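Local coordinates for haloacid dehalogenase domain protein hydrolase (Planctomyces limnophilus, PDB 4OVY) that probably acts as a metal-dependent hydrolase, perhaps a phosphatase, of the haloacid dehalogenase superfamily and holds a calcium ion in the crystal, at residues E1-S6 with A15-V20; L94-L99 with N208-Q213; V218-V223 with Y239-Y244; R279-A284 with W289-M294. All coordinates share one frame; numbering follows the deposited sequence.

Contact 1: residues E1-S6 with A15-V20; sequences EEPLPS and AILEYV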
# COMPACT_ATOMS: atom_id res chain seq x y z
N GLU A 1 -17.06 -21.48 23.30
CA GLU A 1 -15.66 -21.47 23.82
C GLU A 1 -15.06 -20.07 23.74
O GLU A 1 -15.71 -19.14 23.25
CB GLU A 1 -14.81 -22.47 23.05
N GLU A 2 -13.83 -19.92 24.22
CA GLU A 2 -13.13 -18.64 24.21
C GLU A 2 -13.07 -18.01 22.81
O GLU A 2 -13.55 -16.89 22.63
CB GLU A 2 -11.70 -18.78 24.78
CG GLU A 2 -11.61 -18.70 26.30
CD GLU A 2 -11.83 -17.30 26.84
OE1 GLU A 2 -11.78 -16.32 26.06
OE2 GLU A 2 -12.06 -17.17 28.07
N PRO A 3 -12.50 -18.74 21.82
CA PRO A 3 -12.36 -18.12 20.51
C PRO A 3 -13.66 -18.21 19.71
O PRO A 3 -14.38 -19.22 19.79
CB PRO A 3 -11.27 -18.97 19.86
CG PRO A 3 -11.50 -20.33 20.42
CD PRO A 3 -12.08 -20.15 21.80
N LEU A 4 -13.96 -17.16 18.96
CA LEU A 4 -15.10 -17.16 18.06
C LEU A 4 -16.42 -17.50 18.77
O LEU A 4 -17.16 -18.38 18.32
CB LEU A 4 -14.84 -18.14 16.91
CG LEU A 4 -13.53 -17.94 16.15
CD1 LEU A 4 -13.47 -18.91 14.98
CD2 LEU A 4 -13.38 -16.50 15.69
N PRO A 5 -16.73 -16.80 19.87
CA PRO A 5 -17.91 -17.17 20.68
C PRO A 5 -19.26 -17.05 19.97
O PRO A 5 -20.20 -17.74 20.35
CB PRO A 5 -17.84 -16.20 21.87
CG PRO A 5 -16.98 -15.08 21.42
CD PRO A 5 -16.00 -15.67 20.46
N SER A 6 -19.35 -16.19 18.96
CA SER A 6 -20.59 -16.03 18.19
C SER A 6 -20.72 -17.01 17.03
O SER A 6 -21.69 -16.95 16.27
CB SER A 6 -20.72 -14.59 17.66
OG SER A 6 -20.87 -13.68 18.74
N ALA A 15 -12.88 -25.18 10.06
CA ALA A 15 -11.82 -24.84 9.11
C ALA A 15 -10.94 -23.69 9.60
O ALA A 15 -9.72 -23.75 9.47
CB ALA A 15 -12.41 -24.50 7.75
N ILE A 16 -11.57 -22.66 10.15
CA ILE A 16 -10.83 -21.49 10.62
C ILE A 16 -9.91 -21.87 11.78
O ILE A 16 -8.72 -21.58 11.74
CB ILE A 16 -11.77 -20.34 11.04
CG1 ILE A 16 -12.44 -19.75 9.80
CG2 ILE A 16 -10.99 -19.26 11.79
CD1 ILE A 16 -13.63 -18.87 10.12
N LEU A 17 -10.47 -22.54 12.79
CA LEU A 17 -9.69 -22.91 13.97
C LEU A 17 -8.54 -23.85 13.61
O LEU A 17 -7.41 -23.65 14.07
CB LEU A 17 -10.58 -23.53 15.05
CG LEU A 17 -11.64 -22.61 15.66
CD1 LEU A 17 -12.60 -23.41 16.53
CD2 LEU A 17 -11.01 -21.47 16.46
N GLU A 18 -8.82 -24.85 12.78
CA GLU A 18 -7.83 -25.84 12.34
C GLU A 18 -6.69 -25.18 11.56
O GLU A 18 -5.51 -25.43 11.80
CB GLU A 18 -8.51 -26.92 11.47
CG GLU A 18 -7.62 -28.08 11.05
CD GLU A 18 -8.43 -29.31 10.63
OE1 GLU A 18 -9.41 -29.14 9.87
OE2 GLU A 18 -8.09 -30.45 11.07
N TYR A 19 -7.07 -24.33 10.61
CA TYR A 19 -6.09 -23.67 9.75
C TYR A 19 -5.20 -22.71 10.54
O TYR A 19 -3.97 -22.74 10.40
CB TYR A 19 -6.81 -22.93 8.63
CG TYR A 19 -5.86 -22.33 7.61
CD1 TYR A 19 -5.23 -23.15 6.68
CD2 TYR A 19 -5.61 -20.97 7.58
CE1 TYR A 19 -4.36 -22.61 5.74
CE2 TYR A 19 -4.75 -20.42 6.63
CZ TYR A 19 -4.12 -21.25 5.72
OH TYR A 19 -3.26 -20.73 4.79
N VAL A 20 -5.81 -21.87 11.37
CA VAL A 20 -5.03 -20.93 12.16
C VAL A 20 -4.07 -21.68 13.09
O VAL A 20 -2.90 -21.31 13.21
CB VAL A 20 -5.93 -19.95 12.94
CG1 VAL A 20 -5.11 -19.12 13.92
CG2 VAL A 20 -6.66 -19.04 11.95
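Leu-4 reaches helix 11-24 through its CD1 methyl, which touches both Leu-17 and Ile-16. The closer approach is to Leu-17, with Leu-4 CD1 3.8 Å from Leu-17 CD2, and the two leucines lie side by side but point opposite ways. Both have CG turned away from their own carbonyl carbon (chi1 -53° in Leu-4 and -65° in Leu-17); in Leu-4 an extended chi2 of -175° carries CD1 out to the helix, whereas Leu-17 meets it with its other methyl, CD2. Ile-16 supplies its gamma branch: CG2 stands 4.1 Å from Leu-4 CD1, while CG1 leaves in another direction. Pro-3 touches the same CD2 methyl of Leu-17, its ring carbon CG lying 4.1 Å from Leu-17 CD2, with the leucine chain roughly perpendicular to the proline. No hydrogen bond spans the two segments; the loop is held to the helix here by apolar carbon alone. Leu-4 is buried, whereas Pro-3 and Leu-17 remain partly exposed. Helix 141-152 lies alongside and receives Ile-16 on Leu-146 and Leu-17 on Phe-149, and Ile-16 also packs on Leu-255 of strand 253-260, placing this N-terminal helix against the central sheet.

Contact 2: residues L94-L99 with N208-Q213; sequences LGAKGL and NFIDDQ. With EDO (1,2-ethanediol), chain H; EDO (1,2-ethanediol), chain I.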
# COMPACT_ATOMS: atom_id res chain seq x y z
N LEU A 94 -24.16 0.19 -11.93
CA LEU A 94 -22.92 0.96 -11.79
C LEU A 94 -21.67 0.10 -11.54
O LEU A 94 -20.63 0.30 -12.17
CB LEU A 94 -23.05 2.00 -10.66
CG LEU A 94 -23.94 3.21 -11.00
CD1 LEU A 94 -24.19 4.06 -9.76
CD2 LEU A 94 -23.35 4.07 -12.12
N GLY A 95 -21.78 -0.86 -10.63
CA GLY A 95 -20.62 -1.65 -10.21
C GLY A 95 -19.57 -0.79 -9.52
O GLY A 95 -19.80 0.40 -9.26
N ALA A 96 -18.41 -1.38 -9.25
CA ALA A 96 -17.32 -0.67 -8.60
C ALA A 96 -16.83 0.52 -9.42
O ALA A 96 -16.59 1.60 -8.88
CB ALA A 96 -16.16 -1.63 -8.34
N LYS A 97 -16.70 0.32 -10.72
CA LYS A 97 -16.20 1.39 -11.59
C LYS A 97 -17.15 2.59 -11.56
O LYS A 97 -16.72 3.70 -11.32
CB LYS A 97 -16.00 0.89 -13.01
CG LYS A 97 -15.28 1.87 -13.92
CD LYS A 97 -14.93 1.21 -15.24
CE LYS A 97 -13.86 1.97 -16.01
NZ LYS A 97 -14.46 3.10 -16.77
N GLY A 98 -18.44 2.33 -11.79
CA GLY A 98 -19.46 3.39 -11.81
C GLY A 98 -19.58 4.14 -10.49
O GLY A 98 -19.75 5.35 -10.46
N LEU A 99 -19.51 3.40 -9.40
CA LEU A 99 -19.55 3.99 -8.06
C LEU A 99 -18.38 4.95 -7.80
O LEU A 99 -18.57 6.06 -7.29
CB LEU A 99 -19.58 2.88 -7.01
CG LEU A 99 -19.50 3.29 -5.54
CD1 LEU A 99 -20.68 4.16 -5.16
CD2 LEU A 99 -19.43 2.04 -4.67
N ASN A 208 -7.83 6.32 -10.69
CA ASN A 208 -6.53 5.74 -10.44
C ASN A 208 -6.59 4.22 -10.55
O ASN A 208 -5.79 3.61 -11.25
CB ASN A 208 -6.02 6.16 -9.06
CG ASN A 208 -4.62 5.64 -8.78
OD1 ASN A 208 -3.74 5.74 -9.62
ND2 ASN A 208 -4.42 5.08 -7.59
N PHE A 209 -7.54 3.62 -9.85
CA PHE A 209 -7.62 2.17 -9.78
C PHE A 209 -9.00 1.69 -9.34
O PHE A 209 -9.61 2.29 -8.47
CB PHE A 209 -6.55 1.65 -8.81
CG PHE A 209 -6.40 0.16 -8.82
CD1 PHE A 209 -5.77 -0.48 -9.88
CD2 PHE A 209 -6.88 -0.61 -7.76
CE1 PHE A 209 -5.62 -1.86 -9.89
CE2 PHE A 209 -6.74 -1.99 -7.77
CZ PHE A 209 -6.11 -2.61 -8.83
N ILE A 210 -9.46 0.61 -9.98
CA ILE A 210 -10.70 -0.07 -9.63
C ILE A 210 -10.34 -1.45 -9.08
O ILE A 210 -9.85 -2.32 -9.80
CB ILE A 210 -11.64 -0.21 -10.85
CG1 ILE A 210 -11.96 1.17 -11.45
CG2 ILE A 210 -12.91 -0.95 -10.47
CD1 ILE A 210 -12.54 2.17 -10.46
N ASP A 211 -10.62 -1.64 -7.79
CA ASP A 211 -10.17 -2.81 -7.04
C ASP A 211 -11.27 -3.88 -6.93
O ASP A 211 -11.73 -4.21 -5.82
CB ASP A 211 -9.73 -2.36 -5.65
CG ASP A 211 -9.13 -3.49 -4.82
OD1 ASP A 211 -8.24 -4.19 -5.35
OD2 ASP A 211 -9.53 -3.64 -3.64
N ASP A 212 -11.68 -4.42 -8.07
CA ASP A 212 -12.72 -5.45 -8.09
C ASP A 212 -12.41 -6.52 -9.13
O ASP A 212 -11.66 -6.27 -10.09
CB ASP A 212 -14.09 -4.82 -8.35
CG ASP A 212 -15.26 -5.70 -7.87
OD1 ASP A 212 -15.05 -6.67 -7.10
OD2 ASP A 212 -16.40 -5.40 -8.26
N GLN A 213 -13.00 -7.70 -8.93
CA GLN A 213 -12.83 -8.84 -9.84
C GLN A 213 -11.33 -9.14 -10.02
O GLN A 213 -10.62 -9.28 -9.02
CB GLN A 213 -13.55 -8.58 -11.18
CG GLN A 213 -15.00 -8.15 -11.02
CD GLN A 213 -15.61 -7.70 -12.33
OE1 GLN A 213 -15.75 -8.49 -13.26
NE2 GLN A 213 -15.97 -6.43 -12.40
C1 EDO H . -18.59 -2.13 -3.90
O1 EDO H . -18.33 -3.23 -3.02
C2 EDO H . -18.62 -2.60 -5.35
O2 EDO H . -17.56 -3.53 -5.58
C1 EDO I . -1.29 5.00 -6.19
O1 EDO I . -2.21 3.91 -6.02
C2 EDO I . 0.05 4.46 -6.65
O2 EDO I . -0.17 3.57 -7.75
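Ile-210 turns its branches onto the first turn of helix 95-106, each meeting a different part of it. Its CG2 methyl comes up to the methyl of Ala-96, with Ile-210 CG2 3.9 Å from Ala-96 CB. The other branch, placed beside the backbone N by chi1 of -58° and bent again at chi2, lays CD1 3.9 Å from Lys-97 CA, against the helix backbone. Lys-97 runs nearly square to this branch, its CG 4.2 Å from Ile-210 CG1, and then leads away to a salt bridge with Glu-101. Cut back to alanine, this isoleucine would probably leave Ala-96 and the aliphatic base of Lys-97 without their apolar cover. Asp-212 approaches Ala-96 from another quarter, its OD2 lying 3.8 Å from Ala-96 CB. The same carboxylate accepts a weak bond of 3.5 Å to OD2 from O2 of an ethanediol molecule, probably a remnant of the crystallisation liquor. A weak bond from Gln-213 N to Asp-212 OD1 engages its second oxygen. The side chain of Asp-212 lies about 7 Å from the calcium ion, and the ethanediol is also hydrogen-bonded to Asp-44, a calcium ligand. The contact, where helix 95-106 meets the loop leaving strand 207-209, thus borders the calcium site of Asp-42 and Asp-44, whose spacing fits the DxD motif of HAD hydrolases.

Contact 3: residues V218-V223 with Y239-Y244; sequences VGIRQV and YEMLEY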
# COMPACT_ATOMS: atom_id res chain seq x y z
N VAL A 218 -4.37 -7.90 -8.38
CA VAL A 218 -3.45 -6.84 -8.78
C VAL A 218 -3.26 -5.84 -7.63
O VAL A 218 -2.13 -5.46 -7.32
CB VAL A 218 -3.95 -6.11 -10.05
CG1 VAL A 218 -3.09 -4.90 -10.35
CG2 VAL A 218 -3.93 -7.07 -11.24
N GLY A 219 -4.35 -5.41 -7.01
CA GLY A 219 -4.25 -4.47 -5.89
C GLY A 219 -3.47 -5.07 -4.74
O GLY A 219 -2.60 -4.43 -4.14
N ILE A 220 -3.76 -6.33 -4.44
CA ILE A 220 -3.06 -7.05 -3.38
C ILE A 220 -1.56 -7.14 -3.69
O ILE A 220 -0.73 -6.81 -2.85
CB ILE A 220 -3.66 -8.45 -3.19
CG1 ILE A 220 -5.05 -8.35 -2.53
CG2 ILE A 220 -2.75 -9.34 -2.34
CD1 ILE A 220 -5.88 -9.60 -2.65
N ARG A 221 -1.22 -7.58 -4.89
CA ARG A 221 0.18 -7.76 -5.22
C ARG A 221 0.96 -6.44 -5.26
O ARG A 221 2.11 -6.38 -4.81
CB ARG A 221 0.35 -8.53 -6.54
CG ARG A 221 1.80 -8.85 -6.89
CD ARG A 221 2.50 -9.68 -5.81
NE ARG A 221 3.90 -9.92 -6.13
CZ ARG A 221 4.88 -9.01 -6.02
NH1 ARG A 221 4.63 -7.77 -5.59
NH2 ARG A 221 6.11 -9.35 -6.35
N GLN A 222 0.33 -5.38 -5.78
CA GLN A 222 0.98 -4.07 -5.83
C GLN A 222 1.18 -3.47 -4.43
O GLN A 222 2.28 -3.02 -4.10
CB GLN A 222 0.18 -3.08 -6.69
CG GLN A 222 0.11 -3.44 -8.17
CD GLN A 222 1.34 -3.04 -8.95
OE1 GLN A 222 2.45 -2.99 -8.41
NE2 GLN A 222 1.16 -2.74 -10.23
N VAL A 223 0.13 -3.47 -3.62
CA VAL A 223 0.18 -2.81 -2.31
C VAL A 223 0.87 -3.67 -1.23
O VAL A 223 1.74 -3.18 -0.49
CB VAL A 223 -1.23 -2.43 -1.84
CG1 VAL A 223 -1.22 -1.90 -0.40
CG2 VAL A 223 -1.84 -1.40 -2.78
N TYR A 239 -14.03 -13.62 -6.67
CA TYR A 239 -13.59 -14.90 -7.23
C TYR A 239 -12.07 -14.95 -7.43
O TYR A 239 -11.42 -15.88 -6.98
CB TYR A 239 -14.29 -15.19 -8.56
CG TYR A 239 -14.17 -16.63 -9.06
CD1 TYR A 239 -12.96 -17.11 -9.56
CD2 TYR A 239 -15.26 -17.49 -9.05
CE1 TYR A 239 -12.84 -18.41 -10.03
CE2 TYR A 239 -15.15 -18.80 -9.52
CZ TYR A 239 -13.93 -19.25 -10.00
OH TYR A 239 -13.79 -20.54 -10.47
N GLU A 240 -11.52 -13.95 -8.11
CA GLU A 240 -10.09 -13.93 -8.39
C GLU A 240 -9.24 -13.79 -7.11
O GLU A 240 -8.19 -14.42 -7.01
CB GLU A 240 -9.73 -12.84 -9.41
CG GLU A 240 -10.24 -13.14 -10.82
CD GLU A 240 -11.60 -12.53 -11.13
OE1 GLU A 240 -12.37 -12.19 -10.20
OE2 GLU A 240 -11.89 -12.40 -12.34
N MSE A 241 -9.69 -12.99 -6.15
CA MSE A 241 -8.98 -12.88 -4.87
C MSE A 241 -8.89 -14.24 -4.20
O MSE A 241 -7.81 -14.65 -3.76
CB MSE A 241 -9.62 -11.85 -3.95
CG MSE A 241 -8.96 -11.88 -2.57
SE MSE A 241 -9.76 -10.56 -1.36
CE MSE A 241 -11.52 -11.40 -1.07
N LEU A 242 -10.00 -14.96 -4.09
CA LEU A 242 -10.01 -16.27 -3.44
C LEU A 242 -9.15 -17.28 -4.21
O LEU A 242 -8.37 -18.03 -3.62
CB LEU A 242 -11.44 -16.79 -3.30
CG LEU A 242 -12.38 -15.97 -2.39
CD1 LEU A 242 -13.84 -16.36 -2.61
CD2 LEU A 242 -12.00 -16.13 -0.94
N GLU A 243 -9.28 -17.28 -5.53
CA GLU A 243 -8.51 -18.18 -6.39
C GLU A 243 -7.00 -17.95 -6.25
O GLU A 243 -6.21 -18.91 -6.15
CB GLU A 243 -8.94 -17.99 -7.84
CG GLU A 243 -8.32 -18.94 -8.84
CD GLU A 243 -8.94 -18.76 -10.22
OE1 GLU A 243 -8.80 -17.67 -10.80
OE2 GLU A 243 -9.59 -19.72 -10.70
N TYR A 244 -6.60 -16.69 -6.23
CA TYR A 244 -5.21 -16.29 -6.08
C TYR A 244 -4.63 -16.85 -4.79
O TYR A 244 -3.48 -17.30 -4.76
CB TYR A 244 -5.13 -14.75 -6.10
CG TYR A 244 -3.76 -14.15 -5.91
CD1 TYR A 244 -2.68 -14.55 -6.68
CD2 TYR A 244 -3.55 -13.15 -4.96
CE1 TYR A 244 -1.42 -13.99 -6.50
CE2 TYR A 244 -2.30 -12.59 -4.77
CZ TYR A 244 -1.24 -13.00 -5.55
OH TYR A 244 0.00 -12.43 -5.36
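Tyr-244 reaches from helix 239-246 to helix 215-223, while Ile-220 leans the other way, and the two side chains pass alongside one another, head to tail. CB of Tyr-244 starts the side chain toward helix 215-223, and CG stands anti to the backbone N (chi1 178°), extending the ring to the other helix. Along the ring, CE2 is the atom that meets Ile-220, 4.1 Å from Ile-220 CG2; this methyl lies at the ring edge, near its plane. At the tip, OH comes to the aliphatic part of Arg-221, 3.7 Å from Arg-221 CD and 4.1 Å from Arg-221 CB, a packing contact without a hydrogen bond. The guanidinium and the phenol ring are inclined by 28°. Ile-220 divides its branches between two partners: CG2 serves the tyrosine, and CD1 touches selenomethionine Met-241, with Ile-220 CD1 3.8 Å from Met-241 CG. Met-241 stands crosswise to the isoleucine, then bends away at its last torsion; its side chain is about 4 Å from that of Asp-238, a calcium-binding residue. Both also pack on Val-160 of strand 156-161, in the central sheet of this probable HAD domain. The axes of segments 218-223 and 239-244 come within 11.0 Å at an angle of 55°. The charged end of Arg-221 looks to the second subunit, forming salt bridges with its Glu-166 and Asp-112. The chemistry is therefore divided: between the helices only carbon and one phenol oxygen meet, while the arginine carries charge into the dimer interface.

Contact 4: residues R279-A284 with W289-M294; sequences RALTDA and WIVIDM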
# COMPACT_ATOMS: atom_id res chain seq x y z
N ARG A 279 -21.33 -17.66 -9.51
CA ARG A 279 -20.22 -18.45 -10.03
C ARG A 279 -19.31 -18.97 -8.91
O ARG A 279 -18.87 -20.12 -8.93
CB ARG A 279 -19.41 -17.64 -11.04
CG ARG A 279 -20.22 -17.01 -12.17
CD ARG A 279 -21.08 -18.02 -12.90
NE ARG A 279 -21.95 -17.39 -13.88
CZ ARG A 279 -22.83 -18.05 -14.62
NH1 ARG A 279 -22.96 -19.37 -14.50
NH2 ARG A 279 -23.59 -17.39 -15.49
N ALA A 280 -19.04 -18.11 -7.93
CA ALA A 280 -18.18 -18.49 -6.81
C ALA A 280 -18.82 -19.56 -5.94
O ALA A 280 -18.13 -20.43 -5.41
CB ALA A 280 -17.82 -17.27 -5.97
N LEU A 281 -20.14 -19.48 -5.78
CA LEU A 281 -20.89 -20.46 -4.98
C LEU A 281 -20.91 -21.83 -5.65
O LEU A 281 -20.65 -22.86 -5.03
CB LEU A 281 -22.31 -19.94 -4.74
CG LEU A 281 -23.24 -20.73 -3.81
CD1 LEU A 281 -22.59 -20.94 -2.45
CD2 LEU A 281 -24.56 -19.99 -3.67
N THR A 282 -21.20 -21.84 -6.95
CA THR A 282 -21.17 -23.07 -7.73
C THR A 282 -19.80 -23.76 -7.68
O THR A 282 -19.74 -24.98 -7.60
CB THR A 282 -21.60 -22.78 -9.17
OG1 THR A 282 -22.96 -22.33 -9.15
CG2 THR A 282 -21.50 -24.03 -10.06
N ASP A 283 -18.72 -22.98 -7.72
CA ASP A 283 -17.36 -23.53 -7.75
C ASP A 283 -16.76 -23.79 -6.36
O ASP A 283 -15.66 -24.35 -6.27
CB ASP A 283 -16.43 -22.63 -8.55
CG ASP A 283 -16.55 -22.83 -10.05
OD1 ASP A 283 -17.36 -23.67 -10.49
OD2 ASP A 283 -15.83 -22.14 -10.78
N ALA A 284 -17.46 -23.40 -5.30
CA ALA A 284 -16.88 -23.47 -3.95
C ALA A 284 -16.34 -24.86 -3.60
O ALA A 284 -15.20 -24.99 -3.16
CB ALA A 284 -17.91 -23.04 -2.91
N TRP A 289 -13.35 -23.89 -1.22
CA TRP A 289 -13.82 -22.70 -0.53
C TRP A 289 -14.92 -23.07 0.47
O TRP A 289 -15.88 -23.75 0.13
CB TRP A 289 -14.35 -21.66 -1.52
CG TRP A 289 -13.30 -21.14 -2.48
CD1 TRP A 289 -11.95 -21.16 -2.31
CD2 TRP A 289 -13.54 -20.50 -3.75
NE1 TRP A 289 -11.33 -20.59 -3.39
CE2 TRP A 289 -12.28 -20.17 -4.28
CE3 TRP A 289 -14.69 -20.19 -4.48
CZ2 TRP A 289 -12.13 -19.52 -5.51
CZ3 TRP A 289 -14.54 -19.55 -5.71
CH2 TRP A 289 -13.27 -19.23 -6.21
N ILE A 290 -14.77 -22.60 1.70
CA ILE A 290 -15.70 -22.96 2.77
C ILE A 290 -16.77 -21.88 2.87
O ILE A 290 -16.47 -20.70 3.03
CB ILE A 290 -14.98 -23.10 4.12
CG1 ILE A 290 -13.78 -24.06 4.01
CG2 ILE A 290 -15.96 -23.56 5.20
CD1 ILE A 290 -14.13 -25.47 3.59
N VAL A 291 -18.02 -22.31 2.76
CA VAL A 291 -19.15 -21.40 2.76
C VAL A 291 -19.69 -21.23 4.18
O VAL A 291 -20.00 -22.21 4.85
CB VAL A 291 -20.25 -21.90 1.82
CG1 VAL A 291 -21.44 -20.94 1.83
CG2 VAL A 291 -19.70 -22.06 0.41
N ILE A 292 -19.80 -19.98 4.60
CA ILE A 292 -20.43 -19.62 5.87
C ILE A 292 -21.93 -19.40 5.63
O ILE A 292 -22.32 -18.50 4.89
CB ILE A 292 -19.80 -18.33 6.43
CG1 ILE A 292 -18.30 -18.50 6.66
CG2 ILE A 292 -20.50 -17.90 7.71
CD1 ILE A 292 -17.53 -17.20 6.65
N ASP A 293 -22.75 -20.24 6.26
CA ASP A 293 -24.21 -20.10 6.23
C ASP A 293 -24.63 -19.18 7.37
O ASP A 293 -24.66 -19.60 8.52
CB ASP A 293 -24.84 -21.49 6.38
CG ASP A 293 -26.36 -21.49 6.28
OD1 ASP A 293 -27.03 -20.49 6.61
OD2 ASP A 293 -26.91 -22.54 5.88
N MSE A 294 -24.95 -17.92 7.05
CA MSE A 294 -25.23 -16.92 8.09
C MSE A 294 -26.38 -17.34 9.01
O MSE A 294 -26.29 -17.18 10.23
CB MSE A 294 -25.51 -15.54 7.47
CG MSE A 294 -24.24 -14.88 6.93
SE MSE A 294 -24.56 -13.06 6.23
CE MSE A 294 -25.47 -12.43 7.85
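A chi1 of -63° sets the indole of Trp-289 beside its own backbone N and swings the ring back against helix 279-287, while chi1 of 180° in Val-291 leaves its CG2 methyl on the helix side. The benzo edge of the indole meets the helix: Trp-289 CE3 lies 3.6 Å from Ala-280 O, which sits near the ring plane, and Trp-289 CZ3 lies 4.0 Å from Ala-280 CB. The backbone also links the last turn of the helix to segment 289-294, Trp-289 N donating to Ala-284 O at 2.9 Å with a bent N-H...O angle of 136°. Ala-284 CB is 3.9 Å from Val-291 CG2, and Leu-281 CD1 approaches that same methyl from about one turn earlier in the helix at 4.2 Å. Loss of the indole, as with an alanine here, is likely to open a gap beside Ala-280 and deprive Thr-246 of the N-H it accepts in a hydrogen bond. Tyr-239 stacks edge-to-face with Trp-289 and packs on Ala-280, joining helix 239-246 to this corner. Strand 290-293 pairs in parallel with strand 253-260, and on the strand's other side Ile-290 packs on helix 11-24; helix 279-287 thus covers one face of this strand and helix 11-24 the other.

Contacts 3 and 4 are buried, contact 1 is partly buried, and contact 2 lies at the surface beside the metal site. Contacts 3 and 4 meet directly: Tyr-239 OH and Asp-283 OD2 are 2.6 Å apart, probably hydrogen-bonded, and Leu-242 rests on the indole of Trp-289. Contact 2 adjoins contact 3 through Phe-209 packing on Val-218, strand 207-209 being followed in the chain by helix 215-223. Contacts 2 and 4 both reach the same sheet, and contact 1 touches contact 4 where Ala-15 meets Ile-290. Among the four, contact 4 alone has a hydrogen bond between its segments; contact 1 is purely apolar, contact 2 mixes methyls with a carboxylate, and contact 3 takes part in the dimer interface.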